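Local atomic coordinates of alpha-glucosidase (Pseudoalteromonas sp. K8, PDB entry 5HQA), a protein that hydrolyses alpha-glucosides as a chloride-activated glycoside hydrolase of family 97 that carries a bound calcium ion. Residues 16-21 against 33-38; 129-134 against 202-207. All blocks are in the same frame, centred on the assembly; numbering follows the deposited sequence.

Contact 1. Residues 16-21 against 33-38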
loop_
_atom_site.group_PDB
_atom_site.type_symbol
_atom_site.label_atom_id
_atom_site.label_comp_id
_atom_site.label_asym_id
_atom_site.label_seq_id
_atom_site.Cartn_x
_atom_site.Cartn_y
_atom_site.Cartn_z
ATOM N N ASP A 16 -25.933 -24.072 -2.595
ATOM C CA ASP A 16 -25.352 -25.313 -3.097
ATOM C C ASP A 16 -26.161 -25.883 -4.254
ATOM O O ASP A 16 -26.027 -27.070 -4.573
ATOM C CB ASP A 16 -25.204 -26.359 -1.983
ATOM C CG ASP A 16 -26.536 -26.749 -1.340
ATOM O OD1 ASP A 16 -27.617 -26.405 -1.874
ATOM O OD2 ASP A 16 -26.494 -27.414 -0.279
ATOM N N GLU A 17 -26.994 -25.057 -4.891
ATOM C CA GLU A 17 -27.852 -25.534 -5.967
ATOM C C GLU A 17 -27.126 -25.571 -7.306
ATOM O O GLU A 17 -27.471 -26.383 -8.175
ATOM C CB GLU A 17 -29.095 -24.653 -6.039
ATOM C CG GLU A 17 -29.897 -24.696 -4.752
ATOM C CD GLU A 17 -31.122 -23.805 -4.784
ATOM O OE1 GLU A 17 -31.297 -23.068 -5.782
ATOM O OE2 GLU A 17 -31.910 -23.843 -3.810
ATOM N N GLN A 18 -26.129 -24.709 -7.484
ATOM C CA GLN A 18 -25.313 -24.704 -8.689
ATOM C C GLN A 18 -24.402 -25.931 -8.693
ATOM O O GLN A 18 -24.371 -26.722 -7.741
ATOM C CB GLN A 18 -24.503 -23.407 -8.779
ATOM C CG GLN A 18 -25.309 -22.142 -8.477
ATOM C CD GLN A 18 -26.532 -21.999 -9.376
ATOM O OE1 GLN A 18 -26.431 -22.094 -10.604
ATOM N NE2 GLN A 18 -27.699 -21.779 -8.768
ATOM N N SER A 19 -23.642 -26.090 -9.784
ATOM C CA SER A 19 -22.757 -27.246 -9.892
ATOM C C SER A 19 -21.847 -27.332 -8.678
ATOM O O SER A 19 -21.672 -28.409 -8.092
ATOM C CB SER A 19 -21.944 -27.177 -11.186
ATOM O OG SER A 19 -21.436 -25.874 -11.409
ATOM N N THR A 20 -21.276 -26.203 -8.274
ATOM C CA THR A 20 -20.489 -26.109 -7.058
ATOM C C THR A 20 -21.239 -25.294 -6.012
ATOM O O THR A 20 -22.285 -24.692 -6.290
ATOM C CB THR A 20 -19.088 -25.487 -7.325
ATOM O OG1 THR A 20 -19.161 -24.064 -7.493
ATOM C CG2 THR A 20 -18.401 -26.107 -8.556
ATOM N N PRO A 21 -20.765 -25.314 -4.772
ATOM C CA PRO A 21 -21.096 -24.236 -3.841
ATOM C C PRO A 21 -20.871 -22.881 -4.506
ATOM O O PRO A 21 -20.000 -22.729 -5.363
ATOM C CB PRO A 21 -20.107 -24.461 -2.697
ATOM C CG PRO A 21 -19.906 -25.943 -2.693
ATOM C CD PRO A 21 -20.078 -26.434 -4.104
ATOM N N ILE A 33 -23.131 -8.938 -7.326
ATOM C CA ILE A 33 -22.298 -10.101 -7.610
ATOM C C ILE A 33 -23.238 -11.275 -7.866
ATOM O O ILE A 33 -23.997 -11.675 -6.971
ATOM C CB ILE A 33 -21.325 -10.411 -6.456
ATOM C CG1 ILE A 33 -20.360 -9.235 -6.208
ATOM C CG2 ILE A 33 -20.553 -11.718 -6.719
ATOM C CD1 ILE A 33 -19.395 -8.969 -7.343
ATOM N N ASN A 34 -23.214 -11.801 -9.093
ATOM C CA ASN A 34 -24.029 -12.949 -9.454
ATOM C C ASN A 34 -23.433 -14.214 -8.847
ATOM O O ASN A 34 -22.356 -14.191 -8.250
ATOM C CB ASN A 34 -24.114 -13.074 -10.973
ATOM C CG ASN A 34 -24.971 -11.990 -11.607
ATOM O OD1 ASN A 34 -25.901 -11.477 -10.990
ATOM N ND2 ASN A 34 -24.665 -11.646 -12.847
ATOM N N ASN A 35 -24.137 -15.340 -9.017
ATOM C CA ASN A 35 -23.642 -16.645 -8.579
ATOM C C ASN A 35 -22.168 -16.803 -8.921
ATOM O O ASN A 35 -21.780 -16.725 -10.091
ATOM C CB ASN A 35 -24.431 -17.776 -9.243
ATOM C CG ASN A 35 -25.871 -17.816 -8.819
ATOM O OD1 ASN A 35 -26.203 -17.532 -7.668
ATOM N ND2 ASN A 35 -26.746 -18.176 -9.754
ATOM N N SER A 36 -21.350 -17.033 -7.895
ATOM C CA SER A 36 -19.901 -17.098 -8.027
ATOM C C SER A 36 -19.404 -18.374 -7.366
ATOM O O SER A 36 -19.729 -18.630 -6.205
ATOM C CB SER A 36 -19.249 -15.875 -7.376
ATOM O OG SER A 36 -19.691 -14.674 -7.991
ATOM N N ALA A 37 -18.605 -19.157 -8.095
ATOM C CA ALA A 37 -18.198 -20.486 -7.654
ATOM C C ALA A 37 -17.209 -20.427 -6.482
ATOM O O ALA A 37 -16.513 -19.431 -6.261
ATOM C CB ALA A 37 -17.568 -21.259 -8.816
ATOM N N LEU A 38 -17.148 -21.542 -5.740
ATOM C CA LEU A 38 -16.219 -21.763 -4.639
ATOM C C LEU A 38 -15.600 -23.146 -4.789
ATOM O O LEU A 38 -16.269 -24.077 -5.248
ATOM C CB LEU A 38 -16.935 -21.685 -3.285
ATOM C CG LEU A 38 -17.660 -20.366 -3.014
ATOM C CD1 LEU A 38 -18.611 -20.518 -1.834
ATOM C CD2 LEU A 38 -16.659 -19.256 -2.762
#
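Gln-18, Thr-20 and Pro-21 lie against Asn-35, Ala-37 and Leu-38 where the loop between strands 10-15 and 22-27 meets the strand at 34-37, at one side of the N-terminal beta-sandwich. Gln-18 makes the first touch, on the exposed side of the loop. Its chain folds at chi2 (-56°), and its amide stacks on that of Asn-35 with the two planes 19° apart while the side chains cross at about a right angle. Gln-18 CD lies 3.8 Å from Asn-35 ND2, a contact between flat faces rather than a hydrogen bond. Thr-20 follows, and in the modelled conformer considered its OG1 rests on Ala-37 CB at 3.5 Å. Pro-21 O accepts a weak bond from Leu-38 N, with an N-H...O angle of 134°. In this conformer of Thr-20 it also receives the hydroxyl, OG1 standing 2.7 Å from Pro-21 O and tilted off the carbonyl plane. Inward from this carbonyl the surfaces turn apolar: Tyr-97 of the facing sheet touches both Pro-21 and Leu-38, and Pro-21 CB lies 4.3 Å from Leu-38 CB.

Contact 2. Residues 129-134 against 202-207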
loop_
_atom_site.group_PDB
_atom_site.type_symbol
_atom_site.label_atom_id
_atom_site.label_comp_id
_atom_site.label_asym_id
_atom_site.label_seq_id
_atom_site.Cartn_x
_atom_site.Cartn_y
_atom_site.Cartn_z
ATOM N N LEU A 129 -10.990 -22.092 -7.129
ATOM C CA LEU A 129 -12.109 -21.892 -8.046
ATOM C C LEU A 129 -12.928 -20.643 -7.737
ATOM O O LEU A 129 -13.850 -20.328 -8.500
ATOM C CB LEU A 129 -13.022 -23.122 -8.033
ATOM C CG LEU A 129 -12.340 -24.425 -8.465
ATOM C CD1 LEU A 129 -13.323 -25.589 -8.397
ATOM C CD2 LEU A 129 -11.759 -24.296 -9.874
ATOM N N THR A 130 -12.615 -19.943 -6.644
ATOM C CA THR A 130 -13.301 -18.720 -6.242
ATOM C C THR A 130 -13.531 -17.784 -7.418
ATOM O O THR A 130 -12.597 -17.449 -8.152
ATOM C CB THR A 130 -12.458 -17.999 -5.196
ATOM O OG1 THR A 130 -12.151 -18.910 -4.141
ATOM C CG2 THR A 130 -13.203 -16.755 -4.651
ATOM N N GLU A 131 -14.772 -17.329 -7.566
ATOM C CA GLU A 131 -15.115 -16.348 -8.583
ATOM C C GLU A 131 -15.694 -15.095 -7.939
ATOM O O GLU A 131 -16.142 -15.103 -6.785
ATOM C CB GLU A 131 -16.127 -16.910 -9.601
ATOM C CG GLU A 131 -15.597 -18.067 -10.452
ATOM C CD GLU A 131 -16.710 -18.788 -11.207
ATOM O OE1 GLU A 131 -17.909 -18.587 -10.866
ATOM O OE2 GLU A 131 -16.391 -19.568 -12.139
ATOM N N PHE A 132 -15.669 -14.014 -8.720
ATOM C CA PHE A 132 -16.371 -12.762 -8.440
ATOM C C PHE A 132 -17.110 -12.444 -9.738
ATOM O O PHE A 132 -16.537 -11.835 -10.645
ATOM C CB PHE A 132 -15.392 -11.646 -8.044
ATOM C CG PHE A 132 -14.431 -12.043 -6.947
ATOM C CD1 PHE A 132 -13.258 -12.714 -7.245
ATOM C CD2 PHE A 132 -14.711 -11.751 -5.618
ATOM C CE1 PHE A 132 -12.378 -13.083 -6.238
ATOM C CE2 PHE A 132 -13.840 -12.113 -4.612
ATOM C CZ PHE A 132 -12.670 -12.784 -4.921
ATOM N N ALA A 133 -18.356 -12.896 -9.858
ATOM C CA ALA A 133 -19.124 -12.706 -11.087
ATOM C C ALA A 133 -19.876 -11.382 -10.989
ATOM O O ALA A 133 -20.878 -11.275 -10.271
ATOM C CB ALA A 133 -20.080 -13.874 -11.326
ATOM N N VAL A 134 -19.404 -10.379 -11.717
ATOM C CA VAL A 134 -19.980 -9.042 -11.625
ATOM C C VAL A 134 -21.245 -8.969 -12.470
ATOM O O VAL A 134 -21.232 -9.292 -13.668
ATOM C CB VAL A 134 -18.963 -7.981 -12.066
ATOM C CG1 VAL A 134 -19.592 -6.591 -11.993
ATOM C CG2 VAL A 134 -17.730 -8.060 -11.196
ATOM N N PRO A 202 -17.518 -13.390 -19.681
ATOM C CA PRO A 202 -17.583 -11.937 -19.436
ATOM C C PRO A 202 -18.102 -11.605 -18.044
ATOM O O PRO A 202 -19.148 -12.099 -17.616
ATOM C CB PRO A 202 -18.537 -11.442 -20.527
ATOM C CG PRO A 202 -18.308 -12.420 -21.656
ATOM C CD PRO A 202 -18.140 -13.755 -20.970
ATOM N N GLY A 203 -17.343 -10.768 -17.329
ATOM C CA GLY A 203 -17.680 -10.359 -15.978
ATOM C C GLY A 203 -17.357 -11.361 -14.885
ATOM O O GLY A 203 -17.522 -11.033 -13.699
ATOM N N VAL A 204 -16.903 -12.565 -15.223
ATOM C CA VAL A 204 -16.639 -13.603 -14.230
ATOM C C VAL A 204 -15.143 -13.582 -13.934
ATOM O O VAL A 204 -14.337 -14.135 -14.692
ATOM C CB VAL A 204 -17.093 -14.985 -14.707
ATOM C CG1 VAL A 204 -16.844 -16.016 -13.606
ATOM C CG2 VAL A 204 -18.561 -14.959 -15.122
ATOM N N PHE A 205 -14.758 -12.965 -12.818
ATOM C CA PHE A 205 -13.351 -12.902 -12.440
ATOM C C PHE A 205 -13.012 -14.096 -11.555
ATOM O O PHE A 205 -13.563 -14.242 -10.457
ATOM C CB PHE A 205 -13.049 -11.576 -11.749
ATOM C CG PHE A 205 -13.161 -10.409 -12.674
ATOM C CD1 PHE A 205 -14.383 -9.775 -12.867
ATOM C CD2 PHE A 205 -12.062 -9.987 -13.411
ATOM C CE1 PHE A 205 -14.497 -8.707 -13.753
ATOM C CE2 PHE A 205 -12.162 -8.922 -14.301
ATOM C CZ PHE A 205 -13.384 -8.280 -14.477
ATOM N N GLN A 206 -12.123 -14.957 -12.039
ATOM C CA GLN A 206 -11.731 -16.149 -11.302
ATOM C C GLN A 206 -10.403 -15.905 -10.599
ATOM O O GLN A 206 -9.502 -15.277 -11.164
ATOM C CB GLN A 206 -11.617 -17.344 -12.249
ATOM C CG GLN A 206 -11.455 -18.696 -11.575
ATOM C CD GLN A 206 -11.249 -19.785 -12.617
ATOM O OE1 GLN A 206 -10.375 -19.668 -13.479
ATOM N NE2 GLN A 206 -12.057 -20.829 -12.560
ATOM N N ALA A 207 -10.298 -16.380 -9.355
ATOM C CA ALA A 207 -9.025 -16.347 -8.645
ATOM C C ALA A 207 -7.955 -17.057 -9.463
ATOM O O ALA A 207 -8.165 -18.170 -9.962
ATOM C CB ALA A 207 -9.158 -17.006 -7.267
HETATM O O HOH W 1 -14.404 -21.226 -10.945
HETATM O O HOH W 2 -20.601 -11.892 -14.875
#
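An antiparallel ladder within the N-terminal beta-sandwich pairs Glu-131 with Gln-206, Phe-132 with Phe-205 and Ala-133 with Val-204, strands 131-134 and 204-207 running at 170° to each other. Phe-132 and Phe-205 form the hydrogen-bonded pair: Phe-132 N donates to Phe-205 O at 2.7 Å, and Phe-205 N returns a bond to Phe-132 O at 3.0 Å. Phe-132 O also sits in plane at the edge of the Phe-205 ring, near CD1. Two further backbone bonds, each 2.8 Å, extend the ladder: Val-134 N to Gly-203 O and Ala-207 N to Thr-130 O. Beyond the first of them a water donates to both Val-134 O and Pro-202 O.

On the face carrying Glu-131, Val-204 and Gln-206, the carboxylate carbon Glu-131 CD lies 3.7 Å from Val-204 CG1, the glutamate chain being extended beyond CG (chi2 167°). Its OE2 accepts from a second water at 2.9 Å, which also donates to Leu-129 O and accepts from Gln-206 NE2, while OE1 takes the N-H of Ala-37 on the next strand. An alanine in place of Glu-131 would probably cost that water one of its two acceptors, leave the Ala-37 N-H without its carboxylate partner and uncover part of the Val-204 methyl.

On the face carrying Phe-132 and Phe-205 the contacts are apolar. Val-134 CG2 comes from the strand's end to lie 4.1 Å from Phe-205 CD1, and Phe-132 reaches Phe-110 of the facing sheet. The chemistry is therefore divided: backbone bonds fix the register, phenyl rings enter the sandwich interior, and a carboxylate with a donor at each oxygen, probably ionised, ties the face of Glu-131 and Gln-206 to strand 30-42 and to a bound water.

Contact 1 and contact 2 illustrate how a beta-sandwich is knitted strand by strand. Their centres stand about 11 Å apart, and both reach the same antiparallel sheet of the N-terminal domain, contact 1 through a loop against strand 30-42. That strand lies between 22-27 and 122-134, and the latter pairs in turn with 204-209. Along the chain contact 1 closes before contact 2 opens, the first spanning only 11 intervening residues and the second 67. They meet directly: Asn-34 N lies 2.7 Å from Ala-133 O, and Ser-36 OG 2.9 Å from Ala-133 N, both probable hydrogen bonds. Both lie away from the calcium, magnesium and sugar sites; they are packing within the N-terminal beta-sandwich.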